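PDB 3G0O: 3-hydroxyisobutyrate dehydrogenase from Salmonella typhimurium, which probably catalyses the NAD(+)-dependent oxidation of L-threonate to 2-dehydro-L-erythronate, with NADP(+) as a less favoured cosubstrate. Local coordinates for residues G95-S101 and N122-V128; G138-A144 and V161-R167. Numbering follows the deposited sequence.

Contact 1 of 2, residues G95-S101 and N122-V128; sequences GSAVMVS and NMLDAPV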
ATOM      1  N   GLY A  95      33.254  24.387  -4.130  1.00 25.17           N
ATOM      2  CA  GLY A  95      33.047  23.554  -2.961  1.00 24.97           C
ATOM      3  C   GLY A  95      31.609  23.470  -2.480  1.00 24.94           C
ATOM      4  O   GLY A  95      31.289  22.601  -1.671  1.00 25.88           O
ATOM      5  N   SER A  96      30.744  24.364  -2.955  1.00 23.12           N
ATOM      6  CA  SER A  96      29.342  24.345  -2.541  1.00 23.35           C
ATOM      7  C   SER A  96      28.657  23.125  -3.156  1.00 21.99           C
ATOM      8  O   SER A  96      29.145  22.563  -4.132  1.00 21.08           O
ATOM      9  CB  SER A  96      28.633  25.639  -2.963  1.00 22.05           C
ATOM     10  OG  SER A  96      28.682  25.843  -4.363  1.00 25.60           O
ATOM     11  N   ALA A  97      27.532  22.710  -2.585  1.00 21.01           N
ATOM     12  CA  ALA A  97      26.835  21.532  -3.095  1.00 20.23           C
ATOM     13  C   ALA A  97      25.429  21.799  -3.610  1.00 20.92           C
ATOM     14  O   ALA A  97      24.732  22.694  -3.136  1.00 20.88           O
ATOM     15  CB  ALA A  97      26.785  20.462  -2.013  1.00 19.13           C
ATOM     16  N   VAL A  98      25.018  21.009  -4.596  1.00 20.31           N
ATOM     17  CA  VAL A  98      23.679  21.127  -5.148  1.00 19.97           C
ATOM     18  C   VAL A  98      22.985  19.791  -4.931  1.00 19.35           C
ATOM     19  O   VAL A  98      23.460  18.757  -5.392  1.00 20.30           O
ATOM     20  CB  VAL A  98      23.687  21.427  -6.656  1.00 20.88           C
ATOM     21  CG1 VAL A  98      22.258  21.461  -7.171  1.00 20.28           C
ATOM     22  CG2 VAL A  98      24.373  22.751  -6.924  1.00 20.85           C
HETATM   23  N   MSE A  99      21.877  19.819  -4.201  1.00 19.18           N
HETATM   24  CA  MSE A  99      21.112  18.615  -3.925  1.00 18.92           C
HETATM   25  C   MSE A  99      19.897  18.643  -4.845  1.00 18.06           C
HETATM   26  O   MSE A  99      18.971  19.428  -4.635  1.00 17.94           O
HETATM   27  CB  MSE A  99      20.671  18.609  -2.462  1.00 20.44           C
HETATM   28  CG  MSE A  99      19.959  17.342  -2.024  1.00 21.92           C
HETATM   29 SE   MSE A  99      19.441  17.419  -0.157  1.00 32.85          SE
HETATM   30  CE  MSE A  99      17.746  16.480  -0.249  1.00 27.02           C
ATOM     31  N   VAL A 100      19.915  17.806  -5.879  1.00 17.70           N
ATOM     32  CA  VAL A 100      18.807  17.754  -6.826  1.00 15.95           C
ATOM     33  C   VAL A 100      17.784  16.745  -6.324  1.00 16.18           C
ATOM     34  O   VAL A 100      18.059  15.548  -6.255  1.00 15.76           O
ATOM     35  CB  VAL A 100      19.292  17.353  -8.240  1.00 16.64           C
ATOM     36  CG1 VAL A 100      18.125  17.367  -9.220  1.00 17.27           C
ATOM     37  CG2 VAL A 100      20.379  18.314  -8.708  1.00 18.88           C
ATOM     38  N   SER A 101      16.607  17.240  -5.957  1.00 14.97           N
ATOM     39  CA  SER A 101      15.548  16.389  -5.438  1.00 16.14           C
ATOM     40  C   SER A 101      14.288  16.520  -6.290  1.00 17.52           C
ATOM     41  O   SER A 101      13.311  17.162  -5.903  1.00 16.93           O
ATOM     42  CB  SER A 101      15.257  16.771  -3.989  1.00 16.86           C
ATOM     43  OG  SER A 101      16.438  16.670  -3.203  1.00 16.63           O
ATOM     44  N   ASN A 122      29.693  20.305  -6.013  1.00 27.63           N
ATOM     45  CA  ASN A 122      29.332  18.930  -5.687  1.00 28.10           C
ATOM     46  C   ASN A 122      27.834  18.742  -5.895  1.00 28.17           C
ATOM     47  O   ASN A 122      27.036  19.596  -5.506  1.00 28.57           O
ATOM     48  CB  ASN A 122      29.666  18.619  -4.227  1.00 28.12           C
ATOM     49  CG  ASN A 122      31.117  18.859  -3.898  1.00 30.17           C
ATOM     50  OD1 ASN A 122      31.455  19.795  -3.171  1.00 31.08           O
ATOM     51  ND2 ASN A 122      31.992  18.017  -4.436  1.00 28.22           N
HETATM   52  N   MSE A 123      27.444  17.639  -6.522  1.00 26.51           N
HETATM   53  CA  MSE A 123      26.025  17.396  -6.720  1.00 25.45           C
HETATM   54  C   MSE A 123      25.613  16.077  -6.100  1.00 22.98           C
HETATM   55  O   MSE A 123      26.349  15.093  -6.167  1.00 21.75           O
HETATM   56  CB  MSE A 123      25.656  17.372  -8.200  1.00 29.10           C
HETATM   57  CG  MSE A 123      24.152  17.472  -8.398  1.00 35.37           C
HETATM   58 SE   MSE A 123      23.478  16.570  -9.950  1.00 47.59          SE
HETATM   59  CE  MSE A 123      23.445  14.791  -9.223  1.00 38.20           C
ATOM     60  N   LEU A 124      24.437  16.069  -5.482  1.00 20.19           N
ATOM     61  CA  LEU A 124      23.912  14.855  -4.881  1.00 18.42           C
ATOM     62  C   LEU A 124      22.629  14.482  -5.614  1.00 17.98           C
ATOM     63  O   LEU A 124      21.683  15.268  -5.669  1.00 18.34           O
ATOM     64  CB  LEU A 124      23.603  15.061  -3.394  1.00 18.48           C
ATOM     65  CG  LEU A 124      23.335  13.778  -2.600  1.00 17.91           C
ATOM     66  CD1 LEU A 124      24.610  12.945  -2.561  1.00 19.96           C
ATOM     67  CD2 LEU A 124      22.884  14.107  -1.179  1.00 19.94           C
ATOM     68  N   ASP A 125      22.620  13.293  -6.202  1.00 16.32           N
ATOM     69  CA  ASP A 125      21.444  12.784  -6.899  1.00 14.49           C
ATOM     70  C   ASP A 125      20.572  12.335  -5.736  1.00 14.75           C
ATOM     71  O   ASP A 125      20.687  11.206  -5.268  1.00 16.10           O
ATOM     72  CB  ASP A 125      21.857  11.601  -7.778  1.00 15.01           C
ATOM     73  CG  ASP A 125      20.680  10.936  -8.463  1.00 13.24           C
ATOM     74  OD1 ASP A 125      19.611  11.569  -8.553  1.00 16.07           O
ATOM     75  OD2 ASP A 125      20.837   9.786  -8.920  1.00 15.89           O
ATOM     76  N   ALA A 126      19.700  13.222  -5.272  1.00 14.52           N
ATOM     77  CA  ALA A 126      18.895  12.922  -4.099  1.00 15.06           C
ATOM     78  C   ALA A 126      17.380  13.073  -4.161  1.00 15.27           C
ATOM     79  O   ALA A 126      16.806  13.897  -3.445  1.00 13.47           O
ATOM     80  CB  ALA A 126      19.431  13.738  -2.920  1.00 14.73           C
ATOM     81  N   PRO A 127      16.706  12.278  -5.004  1.00 13.32           N
ATOM     82  CA  PRO A 127      15.247  12.408  -5.056  1.00 14.54           C
ATOM     83  C   PRO A 127      14.677  12.027  -3.686  1.00 13.16           C
ATOM     84  O   PRO A 127      15.290  11.251  -2.946  1.00 13.15           O
ATOM     85  CB  PRO A 127      14.849  11.429  -6.169  1.00 11.81           C
ATOM     86  CG  PRO A 127      15.968  10.421  -6.167  1.00 13.66           C
ATOM     87  CD  PRO A 127      17.188  11.281  -5.970  1.00 15.04           C
ATOM     88  N   VAL A 128      13.513  12.568  -3.344  1.00 13.02           N
ATOM     89  CA  VAL A 128      12.914  12.294  -2.042  1.00 13.03           C
ATOM     90  C   VAL A 128      11.485  11.758  -2.070  1.00 16.18           C
ATOM     91  O   VAL A 128      10.824  11.737  -3.109  1.00 17.37           O
ATOM     92  CB  VAL A 128      12.898  13.566  -1.170  1.00 13.40           C
ATOM     93  CG1 VAL A 128      14.315  14.049  -0.929  1.00 14.22           C
ATOM     94  CG2 VAL A 128      12.077  14.651  -1.860  1.00 15.08           C
TER
HETATM   95  O   HOH W   1      18.752  14.091  -8.865  1.00 20.59           O
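N122, V100 and M99 lose the most surface in this contact. It is a pair of neighbouring parallel strands, 97-100 and 122-125, from one beta-alpha-beta unit of the NAD-binding Rossmann-type domain. N122 opens the pairing. N122 N donates to S96 O at 3.0 Å, and N122 O accepts from V98 N at 2.6 Å. The ladder goes on with L124 N to V98 O at 2.9 Å. V100 then uses both backbone groups: V100 N donates to L124 O at 3.1 Å, and V100 O accepts from A126 N at 3.0 Å. On the face shared with V98, V100 CG2 packs 3.8 Å from M123 SE. A water joins V100 O to D125 OD1; the D125 carboxylate is also held by G173 N and the S176 hydroxyl. M99, a selenomethionine, lies on the other face. M99 CG is 3.8 Å from A126 CB, and M99 CE is 4.3 Å from V128 CG1. Past the strand end, S101 OG donates to A126 O at 2.8 Å. Helix 106-117, the crossover of the unit, covers V98 and M123. Helix 148-161 covers A97, N122 and L124 on the opposite face. Strand 67-70 pairs with 97-100 on its far edge, and strand 140-145 runs antiparallel beside 122-129.

Contact 2 of 2, residues G138-A144 and V161-R167; sequences GEMTVMA and VASNVYR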
ATOM      1  N   GLY A 138      10.513  17.492   8.891  1.00 22.72           N
ATOM      2  CA  GLY A 138      11.910  17.185   8.642  1.00 21.52           C
ATOM      3  C   GLY A 138      12.156  15.687   8.641  1.00 22.04           C
ATOM      4  O   GLY A 138      13.244  15.223   8.994  1.00 20.13           O
ATOM      5  N   GLU A 139      11.145  14.929   8.225  1.00 20.55           N
ATOM      6  CA  GLU A 139      11.237  13.475   8.199  1.00 22.20           C
ATOM      7  C   GLU A 139      11.156  12.869   6.797  1.00 20.71           C
ATOM      8  O   GLU A 139      10.510  11.838   6.589  1.00 21.20           O
ATOM      9  CB  GLU A 139      10.146  12.880   9.091  1.00 23.08           C
ATOM     10  CG  GLU A 139      10.381  13.112  10.581  1.00 28.40           C
ATOM     11  CD  GLU A 139       9.178  12.762  11.435  1.00 32.17           C
ATOM     12  OE1 GLU A 139       8.578  11.690  11.215  1.00 35.28           O
ATOM     13  OE2 GLU A 139       8.838  13.555  12.337  1.00 34.61           O
HETATM   14  N   MSE A 140      11.822  13.503   5.838  1.00 20.01           N
HETATM   15  CA  MSE A 140      11.825  13.000   4.472  1.00 19.74           C
HETATM   16  C   MSE A 140      12.624  11.707   4.363  1.00 19.89           C
HETATM   17  O   MSE A 140      13.433  11.381   5.234  1.00 18.17           O
HETATM   18  CB  MSE A 140      12.473  14.004   3.516  1.00 20.96           C
HETATM   19  CG  MSE A 140      11.742  15.309   3.298  1.00 23.55           C
HETATM   20 SE   MSE A 140      12.656  16.292   1.886  1.00 31.67          SE
HETATM   21  CE  MSE A 140      11.274  17.581   1.446  1.00 29.41           C
ATOM     22  N   THR A 141      12.378  10.971   3.285  1.00 16.88           N
ATOM     23  CA  THR A 141      13.135   9.765   2.998  1.00 16.47           C
ATOM     24  C   THR A 141      13.927  10.170   1.766  1.00 17.11           C
ATOM     25  O   THR A 141      13.361  10.673   0.795  1.00 17.32           O
ATOM     26  CB  THR A 141      12.236   8.566   2.669  1.00 14.90           C
ATOM     27  OG1 THR A 141      11.711   8.022   3.886  1.00 17.30           O
ATOM     28  CG2 THR A 141      13.033   7.484   1.951  1.00 17.49           C
ATOM     29  N   VAL A 142      15.240   9.980   1.812  1.00 15.59           N
ATOM     30  CA  VAL A 142      16.078  10.357   0.687  1.00 15.75           C
ATOM     31  C   VAL A 142      16.773   9.143   0.091  1.00 17.84           C
ATOM     32  O   VAL A 142      17.334   8.323   0.813  1.00 19.62           O
ATOM     33  CB  VAL A 142      17.156  11.381   1.112  1.00 16.46           C
ATOM     34  CG1 VAL A 142      17.879  11.924  -0.115  1.00 14.54           C
ATOM     35  CG2 VAL A 142      16.514  12.512   1.906  1.00 17.58           C
HETATM   36  N   MSE A 143      16.700   9.022  -1.230  1.00 17.22           N
HETATM   37  CA  MSE A 143      17.362   7.940  -1.944  1.00 18.57           C
HETATM   38  C   MSE A 143      18.441   8.658  -2.745  1.00 16.64           C
HETATM   39  O   MSE A 143      18.218   9.120  -3.865  1.00 16.85           O
HETATM   40  CB  MSE A 143      16.367   7.185  -2.838  1.00 20.92           C
HETATM   41  CG  MSE A 143      15.346   8.038  -3.566  1.00 26.15           C
HETATM   42 SE   MSE A 143      13.587   7.168  -3.608  1.00 32.82          SE
HETATM   43  CE  MSE A 143      12.733   8.245  -2.250  1.00 30.99           C
ATOM     44  N   ALA A 144      19.622   8.751  -2.146  1.00 17.40           N
ATOM     45  CA  ALA A 144      20.722   9.484  -2.748  1.00 17.18           C
ATOM     46  C   ALA A 144      21.955   8.707  -3.155  1.00 17.13           C
ATOM     47  O   ALA A 144      22.283   7.669  -2.584  1.00 17.62           O
ATOM     48  CB  ALA A 144      21.131  10.618  -1.808  1.00 17.79           C
ATOM     49  N   VAL A 161      16.346  18.134   6.993  1.00 19.38           N
ATOM     50  CA  VAL A 161      15.166  17.785   6.213  1.00 19.03           C
ATOM     51  C   VAL A 161      14.750  16.318   6.209  1.00 19.81           C
ATOM     52  O   VAL A 161      13.584  16.013   5.957  1.00 18.19           O
ATOM     53  CB  VAL A 161      15.337  18.226   4.741  1.00 17.63           C
ATOM     54  CG1 VAL A 161      15.784  19.675   4.688  1.00 17.91           C
ATOM     55  CG2 VAL A 161      16.343  17.322   4.034  1.00 18.52           C
ATOM     56  N   ALA A 162      15.683  15.414   6.498  1.00 19.44           N
ATOM     57  CA  ALA A 162      15.374  13.986   6.459  1.00 19.00           C
ATOM     58  C   ALA A 162      15.530  13.202   7.753  1.00 20.89           C
ATOM     59  O   ALA A 162      16.250  13.608   8.668  1.00 21.28           O
ATOM     60  CB  ALA A 162      16.214  13.326   5.379  1.00 17.25           C
ATOM     61  N   SER A 163      14.837  12.064   7.809  1.00 20.48           N
ATOM     62  CA  SER A 163      14.900  11.162   8.953  1.00 21.75           C
ATOM     63  C   SER A 163      15.455   9.810   8.489  1.00 21.75           C
ATOM     64  O   SER A 163      15.913   9.003   9.296  1.00 23.66           O
ATOM     65  CB  SER A 163      13.515  10.986   9.587  1.00 22.15           C
ATOM     66  OG  SER A 163      12.567  10.520   8.648  1.00 24.99           O
ATOM     67  N   ASN A 164      15.407   9.573   7.180  1.00 21.74           N
ATOM     68  CA  ASN A 164      15.928   8.339   6.599  1.00 20.87           C
ATOM     69  C   ASN A 164      16.637   8.626   5.284  1.00 20.91           C
ATOM     70  O   ASN A 164      16.003   8.970   4.283  1.00 19.97           O
ATOM     71  CB  ASN A 164      14.808   7.325   6.352  1.00 22.33           C
ATOM     72  CG  ASN A 164      14.194   6.806   7.637  1.00 23.77           C
ATOM     73  OD1 ASN A 164      13.099   7.206   8.016  1.00 25.60           O
ATOM     74  ND2 ASN A 164      14.906   5.916   8.317  1.00 24.17           N
ATOM     75  N   VAL A 165      17.958   8.493   5.295  1.00 19.56           N
ATOM     76  CA  VAL A 165      18.760   8.726   4.109  1.00 19.61           C
ATOM     77  C   VAL A 165      19.407   7.424   3.680  1.00 19.59           C
ATOM     78  O   VAL A 165      20.130   6.802   4.451  1.00 21.00           O
ATOM     79  CB  VAL A 165      19.863   9.769   4.377  1.00 17.95           C
ATOM     80  CG1 VAL A 165      20.716   9.965   3.126  1.00 17.88           C
ATOM     81  CG2 VAL A 165      19.225  11.090   4.800  1.00 17.31           C
ATOM     82  N   TYR A 166      19.127   7.011   2.450  1.00 18.87           N
ATOM     83  CA  TYR A 166      19.685   5.781   1.909  1.00 19.67           C
ATOM     84  C   TYR A 166      20.727   6.125   0.853  1.00 20.09           C
ATOM     85  O   TYR A 166      20.403   6.697  -0.186  1.00 19.78           O
ATOM     86  CB  TYR A 166      18.566   4.926   1.297  1.00 17.48           C
ATOM     87  CG  TYR A 166      17.530   4.508   2.313  1.00 18.08           C
ATOM     88  CD1 TYR A 166      17.768   3.446   3.186  1.00 19.17           C
ATOM     89  CD2 TYR A 166      16.343   5.223   2.460  1.00 17.44           C
ATOM     90  CE1 TYR A 166      16.854   3.113   4.182  1.00 19.71           C
ATOM     91  CE2 TYR A 166      15.422   4.897   3.456  1.00 21.29           C
ATOM     92  CZ  TYR A 166      15.686   3.845   4.312  1.00 21.64           C
ATOM     93  OH  TYR A 166      14.796   3.540   5.313  1.00 21.96           O
ATOM     94  N   ARG A 167      21.984   5.794   1.138  1.00 20.69           N
ATOM     95  CA  ARG A 167      23.080   6.054   0.210  1.00 21.59           C
ATOM     96  C   ARG A 167      23.149   4.849  -0.715  1.00 21.44           C
ATOM     97  O   ARG A 167      23.671   3.792  -0.345  1.00 20.62           O
ATOM     98  CB  ARG A 167      24.398   6.230   0.976  1.00 24.09           C
ATOM     99  CG  ARG A 167      24.361   7.398   1.955  1.00 28.03           C
ATOM    100  CD  ARG A 167      25.646   7.552   2.770  1.00 30.57           C
ATOM    101  NE  ARG A 167      26.821   7.832   1.945  1.00 30.81           N
ATOM    102  CZ  ARG A 167      27.907   8.463   2.384  1.00 31.36           C
ATOM    103  NH1 ARG A 167      27.965   8.884   3.641  1.00 31.88           N
ATOM    104  NH2 ARG A 167      28.937   8.671   1.570  1.00 27.82           N
TER
HETATM  105  O   HOH W   2      11.187   9.126   6.291  1.00 24.40           O
HETATM  106  O   HOH W   3      10.648   9.055  10.266  1.00 31.62           O
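Backbone hydrogen bonds join strands 140-145 and 162-169 in parallel, as part of a beta-alpha-beta unit whose crossover is helix 148-161. The shortest are V142 N to N164 O and Y166 N to V142 O, both 2.8 Å. A144 N to Y166 O follows at 2.9 Å. At the start, M140 N donates to V161 O at 3.1 Å. The register then slips by one residue, a beta bulge. M140 O accepts from S163 N at 3.0 Å and weakly from N164 N at 3.3 Å. One water in the bulge bonds E139 O, T141 OG1, S163 OG and N164 OD1. T141 OG1 also bonds H216 of the second subunit, which packs on N164 and Y166, so the face of T141, N164 and Y166 meets that subunit. R167 NH2 forms a salt bridge with E148. G138, at positive phi, ends helix 132-136 in a Schellman motif. On the face of M140 and V142, V142 CG2 packs against A162 CB at 3.6 Å and V165 CG2 at 4.2 Å. The selenium of M140 is 4.4 Å from V161 CB, and both side chains touch helix 17-28. On the opposite face, T141 CG2 meets the edge of the Y166 ring, 3.8 Å from CE2.

Overall arrangement
Contacts 1 and 2 follow one another along the chain and share one mixed sheet. Their centres are about 13 Å apart. Strands 122-129 and 140-145 join them, and these two run antiparallel, whereas each contact is itself a parallel pair. P127 O and M143 N, 3.1 Å apart, probably form a hydrogen bond. A126 CB packs on V142 CG1 at 3.7 Å. The seam reaches the predicted catalytic lysine, K179. By nearest side-chain atoms, P127 of contact 1 is about 3 Å from K179, and M143 of contact 2 about 4 Å. The nearest atoms of a bound L(+)-tartaric acid lie about 5 Å from the V128 side chain and about 7 Å from that of M143.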